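Local coordinates for mandelate racemase/muconate lactonizing enzyme family protein (Bradyrhizobium sp. ORS 278, PDB 3TOY) that belongs to the mandelate racemase/muconate lactonizing enzyme family of the enolase superfamily, its own function being unassigned, at residues G151-S162 / P332-L343. Sequence-based numbering, arbitrary orientation.
Sequences GGSARPIPAYDS and PVTPTAHFLEVL. With P4C (O-acetaldehydyl-hexaethylene glycol), chain R.
Strands 157-162 and 340-342 run parallel, their segment axes 35° apart; they are the first and last parallel strands of the enolase-type C-terminal barrel, and their pairing closes it. Four backbone bonds establish the register: Leu340 N to Pro158 O (2.8 Å), Tyr160 N to Leu340 O, Val342 N to Tyr160 O, and Ser162 N to Val342 O. Strand 186-190 continues the sheet by backbone hydrogen bonds from Asp161 to Ala186 and Lys188. On the face of Tyr160 and Glu341, the tyrosine ring takes Glu341 CA over one face, 4.0 Å from its centroid. Its edge turns to the face of Phe339 in an offset edge-to-face pair, planes at 81°. Lys188 NZ hydrogen-bonds Tyr160 OH and makes a salt bridge with Glu341 OE2. On the face of Ala159 and Val342, Ala159 CB meets Val342 CG2 at 3.7 Å. O-acetaldehydyl-hexaethylene glycol lies over one face of the Phe339 ring and one of His338. At the other end, a water links Ser153 N, Arg155 NE and Pro332 O. With Glu341 extended, chi1 -176°, its OE2 accepts Ser162 OG through the anti lone pair at 2.7 Å.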
loop_
_atom_site.group_PDB
_atom_site.type_symbol
_atom_site.label_atom_id
_atom_site.label_comp_id
_atom_site.label_asym_id
_atom_site.label_seq_id
_atom_site.Cartn_x
_atom_site.Cartn_y
_atom_site.Cartn_z
ATOM N N GLY A 151 19.632 -5.625 34.942
ATOM C CA GLY A 151 19.802 -4.168 35.031
ATOM C C GLY A 151 18.569 -3.475 35.570
ATOM O O GLY A 151 18.484 -2.245 35.538
ATOM N N GLY A 152 17.613 -4.258 36.066
ATOM C CA GLY A 152 16.391 -3.700 36.644
ATOM C C GLY A 152 16.317 -3.919 38.148
ATOM O O GLY A 152 17.319 -4.286 38.784
ATOM N N SER A 153 15.133 -3.692 38.717
ATOM C CA SER A 153 14.898 -3.908 40.143
ATOM C C SER A 153 13.621 -4.698 40.384
ATOM O O SER A 153 12.700 -4.675 39.569
ATOM C CB SER A 153 14.848 -2.563 40.893
ATOM O OG SER A 153 13.738 -1.762 40.489
ATOM N N ALA A 154 13.567 -5.405 41.507
ATOM C CA ALA A 154 12.399 -6.211 41.835
ATOM C C ALA A 154 11.373 -5.290 42.438
ATOM O O ALA A 154 11.522 -4.830 43.569
ATOM C CB ALA A 154 12.758 -7.309 42.834
ATOM N N ARG A 155 10.331 -5.019 41.677
ATOM C CA ARG A 155 9.288 -4.128 42.115
ATOM C C ARG A 155 7.920 -4.649 41.722
ATOM O O ARG A 155 7.800 -5.538 40.870
ATOM C CB ARG A 155 9.513 -2.748 41.528
ATOM C CG ARG A 155 9.619 -2.746 40.028
ATOM C CD ARG A 155 10.316 -1.476 39.586
ATOM N NE ARG A 155 10.529 -1.472 38.148
ATOM C CZ ARG A 155 9.550 -1.358 37.258
ATOM N NH1 ARG A 155 8.285 -1.244 37.662
ATOM N NH2 ARG A 155 9.834 -1.370 35.964
ATOM N N PRO A 156 6.886 -4.121 42.382
ATOM C CA PRO A 156 5.528 -4.606 42.238
ATOM C C PRO A 156 5.042 -4.373 40.810
ATOM O O PRO A 156 5.109 -3.251 40.306
ATOM C CB PRO A 156 4.732 -3.738 43.230
ATOM C CG PRO A 156 5.757 -3.209 44.187
ATOM C CD PRO A 156 6.996 -3.040 43.384
ATOM N N ILE A 157 4.599 -5.445 40.165
ATOM C CA ILE A 157 4.013 -5.379 38.819
ATOM C C ILE A 157 2.499 -5.617 38.897
ATOM O O ILE A 157 2.048 -6.574 39.539
ATOM C CB ILE A 157 4.612 -6.488 37.913
ATOM C CG1 ILE A 157 6.140 -6.388 37.843
ATOM C CG2 ILE A 157 3.972 -6.423 36.497
ATOM C CD1 ILE A 157 6.654 -5.103 37.183
ATOM N N PRO A 158 1.694 -4.758 38.231
ATOM C CA PRO A 158 0.253 -5.003 38.299
ATOM C C PRO A 158 -0.092 -6.400 37.788
ATOM O O PRO A 158 0.481 -6.872 36.787
ATOM C CB PRO A 158 -0.350 -3.918 37.392
ATOM C CG PRO A 158 0.712 -2.854 37.284
ATOM C CD PRO A 158 2.038 -3.565 37.445
ATOM N N ALA A 159 -1.018 -7.053 38.480
ATOM C CA ALA A 159 -1.392 -8.408 38.163
ATOM C C ALA A 159 -2.893 -8.538 37.959
ATOM O O ALA A 159 -3.688 -7.723 38.461
ATOM C CB ALA A 159 -0.929 -9.361 39.290
ATOM N N TYR A 160 -3.289 -9.572 37.230
ATOM C CA TYR A 160 -4.693 -9.923 37.190
ATOM C C TYR A 160 -4.864 -11.387 37.499
ATOM O O TYR A 160 -3.970 -12.204 37.269
ATOM C CB TYR A 160 -5.351 -9.599 35.843
ATOM C CG TYR A 160 -4.826 -10.401 34.675
ATOM C CD1 TYR A 160 -5.407 -11.622 34.323
ATOM C CD2 TYR A 160 -3.770 -9.922 33.899
ATOM C CE1 TYR A 160 -4.937 -12.360 33.252
ATOM C CE2 TYR A 160 -3.278 -10.662 32.833
ATOM C CZ TYR A 160 -3.880 -11.865 32.508
ATOM O OH TYR A 160 -3.420 -12.565 31.430
ATOM N N ASP A 161 -6.048 -11.708 38.014
ATOM C CA ASP A 161 -6.353 -13.059 38.443
ATOM C C ASP A 161 -7.058 -13.816 37.316
ATOM O O ASP A 161 -8.108 -13.400 36.825
ATOM C CB ASP A 161 -7.241 -12.996 39.700
ATOM C CG ASP A 161 -7.061 -14.203 40.612
ATOM O OD1 ASP A 161 -6.173 -15.049 40.350
ATOM O OD2 ASP A 161 -7.816 -14.297 41.607
ATOM N N SER A 162 -6.475 -14.934 36.921
ATOM C CA SER A 162 -6.855 -15.586 35.701
ATOM C C SER A 162 -7.713 -16.813 35.977
ATOM O O SER A 162 -7.240 -17.791 36.559
ATOM C CB SER A 162 -5.574 -15.933 34.921
ATOM O OG SER A 162 -5.859 -16.379 33.614
ATOM N N PRO A 332 9.867 -6.138 34.814
ATOM C CA PRO A 332 10.468 -4.878 35.244
ATOM C C PRO A 332 11.481 -4.275 34.277
ATOM O O PRO A 332 11.818 -3.099 34.422
ATOM C CB PRO A 332 11.161 -5.252 36.583
ATOM C CG PRO A 332 10.350 -6.429 37.080
ATOM C CD PRO A 332 10.052 -7.213 35.813
ATOM N N VAL A 333 11.996 -5.057 33.321
ATOM C CA VAL A 333 12.944 -4.511 32.347
ATOM C C VAL A 333 12.350 -4.455 30.931
ATOM O O VAL A 333 13.079 -4.302 29.951
ATOM C CB VAL A 333 14.280 -5.277 32.344
ATOM C CG1 VAL A 333 15.002 -5.084 33.731
ATOM C CG2 VAL A 333 14.053 -6.768 32.027
ATOM N N THR A 334 11.029 -4.570 30.858
ATOM C CA THR A 334 10.299 -4.606 29.583
ATOM C C THR A 334 9.733 -3.195 29.402
ATOM O O THR A 334 8.915 -2.750 30.213
ATOM C CB THR A 334 9.159 -5.626 29.642
ATOM O OG1 THR A 334 9.707 -6.938 29.871
ATOM C CG2 THR A 334 8.289 -5.634 28.332
ATOM N N PRO A 335 10.196 -2.471 28.367
ATOM C CA PRO A 335 9.806 -1.076 28.242
ATOM C C PRO A 335 8.302 -0.870 28.257
ATOM O O PRO A 335 7.826 0.097 28.867
ATOM C CB PRO A 335 10.389 -0.659 26.890
ATOM C CG PRO A 335 11.621 -1.528 26.753
ATOM C CD PRO A 335 11.161 -2.869 27.329
ATOM N N THR A 336 7.551 -1.756 27.610
ATOM C CA THR A 336 6.096 -1.576 27.529
ATOM C C THR A 336 5.334 -2.487 28.483
ATOM O O THR A 336 4.176 -2.832 28.241
ATOM C CB THR A 336 5.551 -1.786 26.082
ATOM O OG1 THR A 336 5.797 -3.132 25.625
ATOM C CG2 THR A 336 6.230 -0.791 25.126
ATOM N N ALA A 337 5.973 -2.868 29.582
ATOM C CA ALA A 337 5.330 -3.762 30.547
ATOM C C ALA A 337 3.893 -3.357 30.873
ATOM O O ALA A 337 3.603 -2.193 31.133
ATOM C CB ALA A 337 6.155 -3.844 31.863
ATOM N N HIS A 338 3.010 -4.344 30.918
ATOM C CA HIS A 338 1.585 -4.090 31.090
ATOM C C HIS A 338 1.118 -4.895 32.313
ATOM O O HIS A 338 1.216 -4.397 33.441
ATOM C CB HIS A 338 0.854 -4.453 29.772
ATOM C CG HIS A 338 -0.581 -4.020 29.709
ATOM N ND1 HIS A 338 -1.441 -4.470 28.727
ATOM C CD2 HIS A 338 -1.305 -3.171 30.480
ATOM C CE1 HIS A 338 -2.629 -3.911 28.892
ATOM N NE2 HIS A 338 -2.577 -3.121 29.953
ATOM N N PHE A 339 0.643 -6.115 32.121
ATOM C CA PHE A 339 0.160 -6.952 33.256
ATOM C C PHE A 339 0.962 -8.242 33.439
ATOM O O PHE A 339 1.466 -8.811 32.476
ATOM C CB PHE A 339 -1.282 -7.388 33.019
ATOM C CG PHE A 339 -2.302 -6.419 33.488
ATOM C CD1 PHE A 339 -3.010 -5.653 32.571
ATOM C CD2 PHE A 339 -2.603 -6.297 34.850
ATOM C CE1 PHE A 339 -3.978 -4.759 32.997
ATOM C CE2 PHE A 339 -3.584 -5.408 35.280
ATOM C CZ PHE A 339 -4.275 -4.643 34.353
ATOM N N LEU A 340 1.034 -8.711 34.688
ATOM C CA LEU A 340 1.498 -10.062 34.989
ATOM C C LEU A 340 0.260 -10.940 35.232
ATOM O O LEU A 340 -0.632 -10.572 36.020
ATOM C CB LEU A 340 2.458 -10.035 36.208
ATOM C CG LEU A 340 3.065 -11.391 36.640
ATOM C CD1 LEU A 340 4.419 -11.171 37.310
ATOM C CD2 LEU A 340 2.131 -12.184 37.560
ATOM N N GLU A 341 0.165 -12.063 34.513
ATOM C CA GLU A 341 -0.954 -12.998 34.667
ATOM C C GLU A 341 -0.744 -13.926 35.861
ATOM O O GLU A 341 0.232 -14.681 35.900
ATOM C CB GLU A 341 -1.101 -13.909 33.442
ATOM C CG GLU A 341 -2.337 -14.835 33.532
ATOM C CD GLU A 341 -2.547 -15.685 32.289
ATOM O OE1 GLU A 341 -1.575 -15.906 31.519
ATOM O OE2 GLU A 341 -3.690 -16.133 32.096
ATOM N N VAL A 342 -1.677 -13.910 36.802
ATOM C CA VAL A 342 -1.554 -14.825 37.939
ATOM C C VAL A 342 -2.448 -16.021 37.742
ATOM O O VAL A 342 -3.673 -15.920 37.849
ATOM C CB VAL A 342 -1.903 -14.151 39.272
ATOM C CG1 VAL A 342 -1.892 -15.192 40.412
ATOM C CG2 VAL A 342 -0.930 -13.021 39.567
ATOM N N LEU A 343 -1.821 -17.141 37.400
ATOM C CA LEU A 343 -2.455 -18.458 37.389
ATOM C C LEU A 343 -1.409 -19.387 37.999
ATOM O O LEU A 343 -0.356 -19.616 37.412
ATOM C CB LEU A 343 -2.808 -18.880 35.962
ATOM C CG LEU A 343 -3.553 -20.193 35.700
ATOM C CD1 LEU A 343 -4.564 -20.508 36.780
ATOM C CD2 LEU A 343 -4.224 -20.139 34.328
HETATM O O1 P4C R . -1.955 1.058 27.284
HETATM C C2 P4C R . -1.426 0.178 28.286
HETATM C C3 P4C R . -0.960 0.959 29.512
HETATM O O4 P4C R . -0.091 0.095 30.252
HETATM C C5 P4C R . 0.400 0.659 31.473
HETATM C C6 P4C R . 0.444 -0.403 32.579
HETATM O O7 P4C R . -0.863 -0.545 33.136
HETATM C C8 P4C R . -1.051 -1.621 34.073
HETATM C C9 P4C R . -1.865 -1.086 35.264
HETATM O O10 P4C R . -3.270 -1.315 35.168
HETATM C C11 P4C R . -4.059 -0.344 35.884
HETATM C C12 P4C R . -4.324 0.906 35.046
HETATM O O13 P4C R . -5.725 1.192 34.931
HETATM C C14 P4C R . -6.062 2.020 33.808
HETATM C C15 P4C R . -6.481 1.210 32.577
HETATM O O16 P4C R . -7.882 1.323 32.276
HETATM C C17 P4C R . -8.393 0.238 31.485
HETATM C C18 P4C R . -9.919 0.119 31.573
HETATM O O19 P4C R . -10.311 -0.655 32.718
HETATM C C20 P4C R . -11.611 -0.324 33.216
HETATM C C21 P4C R . -11.786 -0.828 34.650
HETATM O O22 P4C R . -11.050 -0.020 35.576
HETATM O O HOH W 1 13.292 -2.401 36.847
#